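Local coordinates for protein aspartate aminotransferase (Leishmania major, PDB 4H51) that probably transfers amino groups between L-aspartate and 2-oxoglutarate with the aid of pyridoxal 5'-phosphate, working as a homodimer, at residues 64-69 and 314-319; 72-77 and 309-314; 238-243 and 325-330. All coordinates share one frame; numbering follows the deposited sequence.

Contacts 1 and 2 lie on the same pair of helices, 65-76 and 307-318, with centres about 8 Å apart; they share His-314, and Leu-315 CD1 joins them by packing 3.6 Å from Leu-74 CG. Contact 3, centred about 13 Å from contact 1, packs the short helix 240-243 on helix 320-350, which follows helix 307-318. It is tied to helix 65-76 by the Lys-69 NZ to Glu-325 OE1 salt bridge of 2.8 Å and a probable hydrogen bond of 2.7 Å from Arg-65 N to Glu-329 OE1. Contacts 2 and 3 do not touch. Met-267, two residues past Lys-265 with its bound cofactor, packs against residues of all three contacts.

Contact 1: 64-69 and 314-319; sequences LRVVRK and HLILSN
Val-66 and Ile-316, with CA atoms 7.0 Å apart, mark the nearest backbone approach between the first turn of helix 65-76 and the last turn of helix 307-318. Ile-316 carries the contact from its side. Ile-316 CD1 reaches Val-67 CG2 at 3.7 Å and Val-66 O at 3.9 Å, so the methyl rests partly on side chain and partly on the backbone of the opposite helix. A near-extended chi2 of 163° carries CD1 outward to make both touches. The CA-CB bond of Val-67 leads away from the other helix, but with chi1 at 169° CG2 lies beside the backbone N and still meets the isoleucine, the two side chains crossing obliquely. Val-66 CG2 is a looser neighbour of Ile-316 CD1, at 4.2 Å. In this fold type I aminotransferase the small hydrophobic layer lies between the dimer interface and the chain around the cofactor lysine: Val-67 also packs on Tyr-81 of the second subunit, and Ile-316 on Met-267 and Trp-326. At the start of helix 65-76, Glu-329 of helix 320-350 accepts from the backbone N of Arg-65 with OE1 and from that of Val-66 with OE2. On helix 307-318 the carbonyl O of His-314 is gripped twice, by Ser-318 N and by Ser-318 OG at 2.6 Å, from opposite faces of its plane; OG also lies over one face of the His-314 ring. Asn-319, the first residue past this helix, N-caps the next, its OD1 accepting from Leu-322 N.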
loop_
_atom_site.group_PDB
_atom_site.type_symbol
_atom_site.label_atom_id
_atom_site.label_comp_id
_atom_site.label_asym_id
_atom_site.label_seq_id
_atom_site.Cartn_x
_atom_site.Cartn_y
_atom_site.Cartn_z
ATOM N N LEU B 64 20.022 9.995 0.657
ATOM C CA LEU B 64 21.365 9.392 0.684
ATOM C C LEU B 64 22.042 9.533 -0.669
ATOM O O LEU B 64 21.336 9.545 -1.691
ATOM C CB LEU B 64 21.342 7.930 1.109
ATOM C CG LEU B 64 21.280 7.625 2.618
ATOM C CD1 LEU B 64 20.041 8.169 3.320
ATOM C CD2 LEU B 64 21.403 6.121 2.790
ATOM N N ARG B 65 23.376 9.736 -0.652
ATOM C CA ARG B 65 24.156 9.837 -1.889
ATOM C C ARG B 65 23.956 8.592 -2.748
ATOM O O ARG B 65 23.739 8.707 -3.939
ATOM C CB ARG B 65 25.646 10.120 -1.567
ATOM N N VAL B 66 23.951 7.400 -2.142
ATOM C CA VAL B 66 23.744 6.170 -2.913
ATOM C C VAL B 66 22.351 6.120 -3.586
ATOM O O VAL B 66 22.193 5.536 -4.667
ATOM C CB VAL B 66 23.990 4.883 -2.085
ATOM C CG1 VAL B 66 25.427 4.785 -1.680
ATOM C CG2 VAL B 66 23.089 4.802 -0.855
ATOM N N VAL B 67 21.343 6.728 -2.957
ATOM C CA VAL B 67 20.004 6.729 -3.515
ATOM C C VAL B 67 19.967 7.661 -4.707
ATOM O O VAL B 67 19.366 7.327 -5.735
ATOM C CB VAL B 67 18.929 7.125 -2.481
ATOM C CG1 VAL B 67 17.585 7.375 -3.121
ATOM C CG2 VAL B 67 18.818 6.048 -1.411
ATOM N N ARG B 68 20.618 8.820 -4.576
ATOM C CA ARG B 68 20.711 9.738 -5.713
ATOM C C ARG B 68 21.377 9.074 -6.885
ATOM O O ARG B 68 20.883 9.208 -7.984
ATOM C CB ARG B 68 21.505 11.006 -5.381
ATOM C CG ARG B 68 20.823 11.916 -4.417
ATOM C CD ARG B 68 19.508 12.398 -4.948
ATOM N NE ARG B 68 19.096 13.630 -4.275
ATOM C CZ ARG B 68 17.830 13.978 -4.034
ATOM N NH1 ARG B 68 16.805 13.188 -4.388
ATOM N NH2 ARG B 68 17.579 15.130 -3.444
ATOM N N LYS B 69 22.438 8.308 -6.649
ATOM C CA LYS B 69 23.108 7.554 -7.707
ATOM C C LYS B 69 22.193 6.507 -8.321
ATOM O O LYS B 69 22.201 6.297 -9.526
ATOM C CB LYS B 69 24.328 6.785 -7.213
ATOM C CG LYS B 69 25.550 7.602 -6.870
ATOM C CD LYS B 69 26.781 6.703 -6.919
ATOM C CE LYS B 69 28.020 7.448 -6.490
ATOM N NZ LYS B 69 29.147 6.489 -6.393
ATOM N N HIS B 314 16.770 -2.442 -4.550
ATOM C CA HIS B 314 17.426 -3.564 -5.215
ATOM C C HIS B 314 18.767 -3.202 -5.832
ATOM O O HIS B 314 19.774 -3.948 -5.685
ATOM C CB HIS B 314 16.548 -4.178 -6.298
ATOM C CG HIS B 314 17.269 -5.256 -7.041
ATOM N ND1 HIS B 314 17.720 -5.095 -8.301
ATOM C CD2 HIS B 314 17.759 -6.486 -6.602
ATOM C CE1 HIS B 314 18.390 -6.195 -8.681
ATOM N NE2 HIS B 314 18.409 -7.058 -7.644
ATOM N N LEU B 315 18.796 -2.074 -6.547
ATOM C CA LEU B 315 20.030 -1.597 -7.175
ATOM C C LEU B 315 21.128 -1.383 -6.149
ATOM O O LEU B 315 22.294 -1.798 -6.385
ATOM C CB LEU B 315 19.820 -0.312 -8.004
ATOM C CG LEU B 315 19.314 -0.390 -9.444
ATOM C CD1 LEU B 315 19.308 1.041 -10.009
ATOM C CD2 LEU B 315 20.194 -1.260 -10.364
ATOM N N ILE B 316 20.771 -0.769 -5.020
ATOM C CA ILE B 316 21.722 -0.451 -3.959
ATOM C C ILE B 316 22.224 -1.736 -3.250
ATOM O O ILE B 316 23.385 -1.852 -2.918
ATOM C CB ILE B 316 21.099 0.533 -2.935
ATOM C CG1 ILE B 316 20.867 1.922 -3.622
ATOM C CG2 ILE B 316 21.944 0.580 -1.633
ATOM C CD1 ILE B 316 19.920 2.859 -2.895
ATOM N N LEU B 317 21.341 -2.696 -3.041
ATOM C CA LEU B 317 21.699 -3.961 -2.409
ATOM C C LEU B 317 22.546 -4.869 -3.310
ATOM O O LEU B 317 23.445 -5.557 -2.809
ATOM C CB LEU B 317 20.431 -4.715 -2.012
ATOM C CG LEU B 317 19.639 -4.072 -0.895
ATOM C CD1 LEU B 317 18.380 -4.891 -0.538
ATOM C CD2 LEU B 317 20.463 -3.863 0.374
ATOM N N SER B 318 22.249 -4.890 -4.599
ATOM C CA SER B 318 22.838 -5.892 -5.502
ATOM C C SER B 318 24.103 -5.405 -6.166
ATOM O O SER B 318 24.967 -6.213 -6.481
ATOM C CB SER B 318 21.842 -6.282 -6.565
ATOM O OG SER B 318 21.445 -5.163 -7.305
ATOM N N ASN B 319 24.185 -4.103 -6.424
ATOM C CA ASN B 319 25.367 -3.518 -7.090
ATOM C C ASN B 319 26.530 -3.392 -6.095
ATOM O O ASN B 319 26.429 -2.794 -5.041
ATOM C CB ASN B 319 25.012 -2.190 -7.703
ATOM C CG ASN B 319 26.172 -1.544 -8.422
ATOM O OD1 ASN B 319 26.951 -0.825 -7.809
ATOM N ND2 ASN B 319 26.273 -1.777 -9.744
#

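Contact 2: 72-77 and 309-314; sequences QLLLDM and GARLAH
Between segments 72-77 and 309-314 Leu-74 makes the apolar contacts, meeting Arg-311 and Leu-312 with the tip of its side chain; its CA lies 7.4 Å from that of Leu-312. Leu-74 CD1 touches Leu-312 CD2 at 3.7 Å and Arg-311 CB at 3.8 Å, while Leu-74 CD2 stands 3.9 Å from Arg-311 CB, so both branches of the leucine bear on the root of the arginine. An extended chi2 of -179° carries CD1 straight out toward helix 307-318. Leu-74 runs across each partner at about a right angle. Leu-312 sets out past the contact, and its CD2 end turns in to it. Both helices belong to the dimer-facing part of the type I aminotransferase fold: Leu-312 also packs on Tyr-81 of the second subunit, and Leu-75 on Leu-75 of that subunit, bringing equivalent turns of the two copies together. Among the polar groups, Arg-311 gives only its aliphatic root to Leu-74; from CG to NE the chain is extended and leads away, and its charged end makes a cation-pi interaction with Tyr-89. Within helix 65-76, Gln-72 NE2 donates to Asp-76 OD1 at 2.9 Å, one turn on. The bond is bent, with an N-H...O angle of 147°, and lies in the amide plane of Gln-72 but reaches the oxygen from above the carboxylate plane.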
loop_
_atom_site.group_PDB
_atom_site.type_symbol
_atom_site.label_atom_id
_atom_site.label_comp_id
_atom_site.label_asym_id
_atom_site.label_seq_id
_atom_site.Cartn_x
_atom_site.Cartn_y
_atom_site.Cartn_z
ATOM N N GLN B 72 19.558 7.837 -10.863
ATOM C CA GLN B 72 20.079 8.034 -12.225
ATOM C C GLN B 72 20.265 6.734 -12.984
ATOM O O GLN B 72 19.996 6.649 -14.196
ATOM C CB GLN B 72 21.408 8.793 -12.188
ATOM C CG GLN B 72 21.851 9.294 -13.555
ATOM C CD GLN B 72 20.850 10.213 -14.260
ATOM O OE1 GLN B 72 20.494 11.285 -13.765
ATOM N NE2 GLN B 72 20.423 9.804 -15.454
ATOM N N LEU B 73 20.752 5.717 -12.284
ATOM C CA LEU B 73 20.978 4.428 -12.921
ATOM C C LEU B 73 19.654 3.816 -13.367
ATOM O O LEU B 73 19.565 3.264 -14.457
ATOM C CB LEU B 73 21.788 3.501 -11.996
ATOM C CG LEU B 73 23.193 4.098 -11.733
ATOM C CD1 LEU B 73 23.896 3.224 -10.705
ATOM C CD2 LEU B 73 24.013 4.298 -13.036
ATOM N N LEU B 74 18.599 3.966 -12.565
ATOM C CA LEU B 74 17.261 3.482 -12.965
ATOM C C LEU B 74 16.701 4.236 -14.160
ATOM O O LEU B 74 16.088 3.642 -15.067
ATOM C CB LEU B 74 16.240 3.606 -11.810
ATOM C CG LEU B 74 16.166 2.518 -10.773
ATOM C CD1 LEU B 74 15.050 2.898 -9.784
ATOM C CD2 LEU B 74 15.860 1.197 -11.469
ATOM N N LEU B 75 16.863 5.552 -14.154
ATOM C CA LEU B 75 16.392 6.351 -15.262
ATOM C C LEU B 75 17.110 5.927 -16.562
ATOM O O LEU B 75 16.472 5.748 -17.610
ATOM C CB LEU B 75 16.613 7.824 -14.953
ATOM C CG LEU B 75 15.802 8.805 -15.777
ATOM C CD1 LEU B 75 14.421 8.263 -15.930
ATOM C CD2 LEU B 75 15.743 10.185 -15.119
ATOM N N ASP B 76 18.411 5.679 -16.463
ATOM C CA ASP B 76 19.176 5.271 -17.620
ATOM C C ASP B 76 18.756 3.908 -18.164
ATOM O O ASP B 76 19.003 3.612 -19.343
ATOM C CB ASP B 76 20.663 5.210 -17.289
ATOM C CG ASP B 76 21.270 6.567 -17.012
ATOM O OD1 ASP B 76 20.666 7.602 -17.337
ATOM O OD2 ASP B 76 22.352 6.560 -16.388
ATOM N N MET B 77 18.162 3.077 -17.323
ATOM C CA MET B 77 17.671 1.766 -17.749
ATOM C C MET B 77 16.382 1.800 -18.551
ATOM O O MET B 77 15.975 0.782 -19.123
ATOM C CB MET B 77 17.519 0.835 -16.554
ATOM C CG MET B 77 18.808 0.279 -15.987
ATOM S SD MET B 77 18.508 -0.590 -14.451
ATOM C CE MET B 77 17.838 -2.153 -15.044
ATOM N N GLY B 309 10.491 2.264 -5.036
ATOM C CA GLY B 309 11.363 2.069 -3.849
ATOM C C GLY B 309 12.116 0.724 -3.896
ATOM O O GLY B 309 13.304 0.644 -3.625
ATOM N N ALA B 310 11.392 -0.315 -4.296
ATOM C CA ALA B 310 11.955 -1.678 -4.433
ATOM C C ALA B 310 13.066 -1.688 -5.479
ATOM O O ALA B 310 14.079 -2.300 -5.286
ATOM C CB ALA B 310 10.862 -2.666 -4.811
ATOM N N ARG B 311 12.862 -0.980 -6.559
ATOM C CA ARG B 311 13.892 -0.917 -7.610
ATOM C C ARG B 311 15.114 -0.151 -7.137
ATOM O O ARG B 311 16.252 -0.592 -7.359
ATOM C CB ARG B 311 13.312 -0.312 -8.870
ATOM C CG ARG B 311 12.341 -1.222 -9.625
ATOM C CD ARG B 311 12.107 -0.660 -11.040
ATOM N NE ARG B 311 10.880 -1.183 -11.636
ATOM C CZ ARG B 311 10.754 -2.397 -12.152
ATOM N NH1 ARG B 311 11.811 -3.215 -12.266
ATOM N NH2 ARG B 311 9.564 -2.768 -12.606
ATOM N N LEU B 312 14.909 1.003 -6.495
ATOM C CA LEU B 312 16.032 1.712 -5.916
ATOM C C LEU B 312 16.832 0.820 -4.936
ATOM O O LEU B 312 18.065 0.703 -5.012
ATOM C CB LEU B 312 15.589 2.991 -5.187
ATOM C CG LEU B 312 15.087 4.192 -6.019
ATOM C CD1 LEU B 312 14.433 5.252 -5.123
ATOM C CD2 LEU B 312 16.228 4.796 -6.869
ATOM N N ALA B 313 16.117 0.203 -4.008
ATOM C CA ALA B 313 16.750 -0.625 -2.975
ATOM C C ALA B 313 17.419 -1.828 -3.577
ATOM O O ALA B 313 18.524 -2.233 -3.195
ATOM C CB ALA B 313 15.725 -1.065 -1.961
ATOM N N HIS B 314 16.770 -2.442 -4.550
ATOM C CA HIS B 314 17.426 -3.564 -5.215
ATOM C C HIS B 314 18.767 -3.202 -5.832
ATOM O O HIS B 314 19.774 -3.948 -5.685
ATOM C CB HIS B 314 16.548 -4.178 -6.298
ATOM C CG HIS B 314 17.269 -5.256 -7.041
ATOM N ND1 HIS B 314 17.720 -5.095 -8.301
ATOM C CD2 HIS B 314 17.759 -6.486 -6.602
ATOM C CE1 HIS B 314 18.390 -6.195 -8.681
ATOM N NE2 HIS B 314 18.409 -7.058 -7.644
#

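Contact 3: 238-243 and 325-330; sequences GSLDTD and EWEAEL
Leu-240, in the first turn of the short helix 240-243, faces helix 320-350 with its CA 7.8 Å from that of Glu-327; two residues earlier, Gly-238 makes a turn with left-handed backbone angles (phi 81°). The Leu-240 side chain enters between Trp-326, Glu-327 and Leu-330, crossing each at about a right angle. Its two branches divide the work: Leu-240 CD1 comes obliquely to the indole, 3.6 Å from Trp-326 CZ3, and also touches the Glu-327 carboxylate carbon, whereas Leu-240 CD2 meets Leu-330 CD2 at 3.9 Å. Leu-330 CD2 in turn lies over one face of the indole near its rim. With CG of Trp-326 anti to the backbone N (chi1 172°), the six-membered ring extends to the leucine. Helix 320-350 is the long helix that in aspartate aminotransferases of this fold leads from the large domain toward the small one, and Trp-326 NE1 donates to Asn-266 O, next to the cofactor-bearing Lys-265. Two waters bridge polar groups beside the apolar patch, one between two backbone oxygens, the other between a backbone N and a carboxylate. Water 1 donates to Gly-238 O at 2.9 Å and to Glu-327 O at 2.7 Å, joining the turn to the helix; water 2 accepts from Leu-240 N and donates to Glu-327 OE1 at 2.8 Å. The other carboxylate oxygen, OE2, forms a salt bridge with Arg-323, so the group is held from both oxygens. Ser-239 N-caps helix 240-243, its OG taking an almost straight bond (174°) from Thr-242 N at 3.0 Å.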
loop_
_atom_site.group_PDB
_atom_site.type_symbol
_atom_site.label_atom_id
_atom_site.label_comp_id
_atom_site.label_asym_id
_atom_site.label_seq_id
_atom_site.Cartn_x
_atom_site.Cartn_y
_atom_site.Cartn_z
ATOM N N GLY B 238 25.296 0.900 13.755
ATOM C CA GLY B 238 25.943 1.239 12.472
ATOM C C GLY B 238 26.428 0.071 11.603
ATOM O O GLY B 238 26.901 0.270 10.470
ATOM N N SER B 239 26.259 -1.149 12.109
ATOM C CA SER B 239 26.537 -2.364 11.337
ATOM C C SER B 239 25.292 -3.222 11.132
ATOM O O SER B 239 24.665 -3.633 12.125
ATOM C CB SER B 239 27.558 -3.204 12.104
ATOM O OG SER B 239 27.616 -4.540 11.619
ATOM N N LEU B 240 25.005 -3.527 9.875
ATOM C CA LEU B 240 23.875 -4.398 9.472
ATOM C C LEU B 240 24.036 -5.795 10.062
ATOM O O LEU B 240 23.051 -6.377 10.565
ATOM C CB LEU B 240 23.764 -4.516 7.962
ATOM C CG LEU B 240 23.391 -3.281 7.141
ATOM C CD1 LEU B 240 23.540 -3.617 5.684
ATOM C CD2 LEU B 240 21.963 -2.866 7.478
ATOM N N ASP B 241 25.271 -6.316 9.999
ATOM C CA ASP B 241 25.535 -7.638 10.571
ATOM C C ASP B 241 25.312 -7.669 12.069
ATOM O O ASP B 241 24.599 -8.551 12.581
ATOM C CB ASP B 241 26.937 -8.131 10.224
ATOM C CG ASP B 241 27.028 -8.681 8.813
ATOM O OD1 ASP B 241 26.039 -9.146 8.219
ATOM O OD2 ASP B 241 28.133 -8.673 8.293
ATOM N N THR B 242 25.897 -6.709 12.790
ATOM C CA THR B 242 25.711 -6.680 14.237
ATOM C C THR B 242 24.259 -6.521 14.623
ATOM O O THR B 242 23.802 -7.170 15.581
ATOM C CB THR B 242 26.536 -5.569 14.921
ATOM O OG1 THR B 242 27.924 -5.768 14.616
ATOM C CG2 THR B 242 26.350 -5.601 16.438
ATOM N N ASP B 243 23.530 -5.687 13.873
ATOM C CA ASP B 243 22.139 -5.356 14.232
ATOM C C ASP B 243 21.180 -6.481 13.958
ATOM O O ASP B 243 20.168 -6.522 14.583
ATOM C CB ASP B 243 21.642 -4.101 13.603
ATOM C CG ASP B 243 22.243 -2.867 14.217
ATOM O OD1 ASP B 243 23.038 -2.967 15.178
ATOM O OD2 ASP B 243 21.883 -1.808 13.696
ATOM N N GLU B 325 29.134 1.419 -0.619
ATOM C CA GLU B 325 28.943 2.844 -0.353
ATOM C C GLU B 325 27.778 3.105 0.597
ATOM O O GLU B 325 27.845 4.008 1.411
ATOM C CB GLU B 325 28.711 3.621 -1.636
ATOM C CG GLU B 325 29.960 3.763 -2.499
ATOM C CD GLU B 325 29.675 4.368 -3.868
ATOM O OE1 GLU B 325 28.658 5.062 -4.050
ATOM O OE2 GLU B 325 30.526 4.174 -4.754
ATOM N N TRP B 326 26.722 2.308 0.485
ATOM C CA TRP B 326 25.575 2.446 1.370
ATOM C C TRP B 326 25.912 2.090 2.799
ATOM O O TRP B 326 25.595 2.803 3.762
ATOM C CB TRP B 326 24.419 1.579 0.838
ATOM C CG TRP B 326 23.268 1.500 1.789
ATOM C CD1 TRP B 326 22.578 2.543 2.325
ATOM C CD2 TRP B 326 22.595 0.293 2.314
ATOM N NE1 TRP B 326 21.620 2.107 3.193
ATOM C CE2 TRP B 326 21.566 0.767 3.208
ATOM C CE3 TRP B 326 22.780 -1.070 2.169
ATOM C CZ2 TRP B 326 20.752 -0.087 3.902
ATOM C CZ3 TRP B 326 21.963 -1.913 2.882
ATOM C CH2 TRP B 326 20.953 -1.432 3.707
ATOM N N GLU B 327 26.544 0.943 2.971
ATOM C CA GLU B 327 26.977 0.552 4.284
ATOM C C GLU B 327 27.860 1.621 4.949
ATOM O O GLU B 327 27.670 1.891 6.129
ATOM C CB GLU B 327 27.591 -0.854 4.270
ATOM C CG GLU B 327 26.563 -1.910 3.897
ATOM C CD GLU B 327 27.019 -3.340 4.124
ATOM O OE1 GLU B 327 27.348 -3.661 5.282
ATOM O OE2 GLU B 327 26.965 -4.151 3.191
ATOM N N ALA B 328 28.778 2.239 4.193
ATOM C CA ALA B 328 29.603 3.355 4.708
ATOM C C ALA B 328 28.751 4.533 5.153
ATOM O O ALA B 328 28.975 5.108 6.213
ATOM C CB ALA B 328 30.627 3.832 3.663
ATOM N N GLU B 329 27.796 4.880 4.310
ATOM C CA GLU B 329 26.945 6.014 4.518
ATOM C C GLU B 329 26.044 5.795 5.764
ATOM O O GLU B 329 25.929 6.648 6.620
ATOM C CB GLU B 329 26.172 6.218 3.213
ATOM C CG GLU B 329 25.437 7.520 3.148
ATOM C CD GLU B 329 24.965 7.948 1.765
ATOM O OE1 GLU B 329 24.508 9.100 1.720
ATOM O OE2 GLU B 329 24.944 7.182 0.780
ATOM N N LEU B 330 25.502 4.594 5.907
ATOM C CA LEU B 330 24.665 4.274 7.038
ATOM C C LEU B 330 25.476 4.300 8.300
ATOM O O LEU B 330 25.009 4.794 9.340
ATOM C CB LEU B 330 24.020 2.888 6.826
ATOM C CG LEU B 330 23.129 2.279 7.899
ATOM C CD1 LEU B 330 21.970 3.231 8.191
ATOM C CD2 LEU B 330 22.620 0.928 7.382
HETATM O O HOH W 1 26.308 0.094 7.668
HETATM O O HOH W 2 26.808 -2.449 7.720
#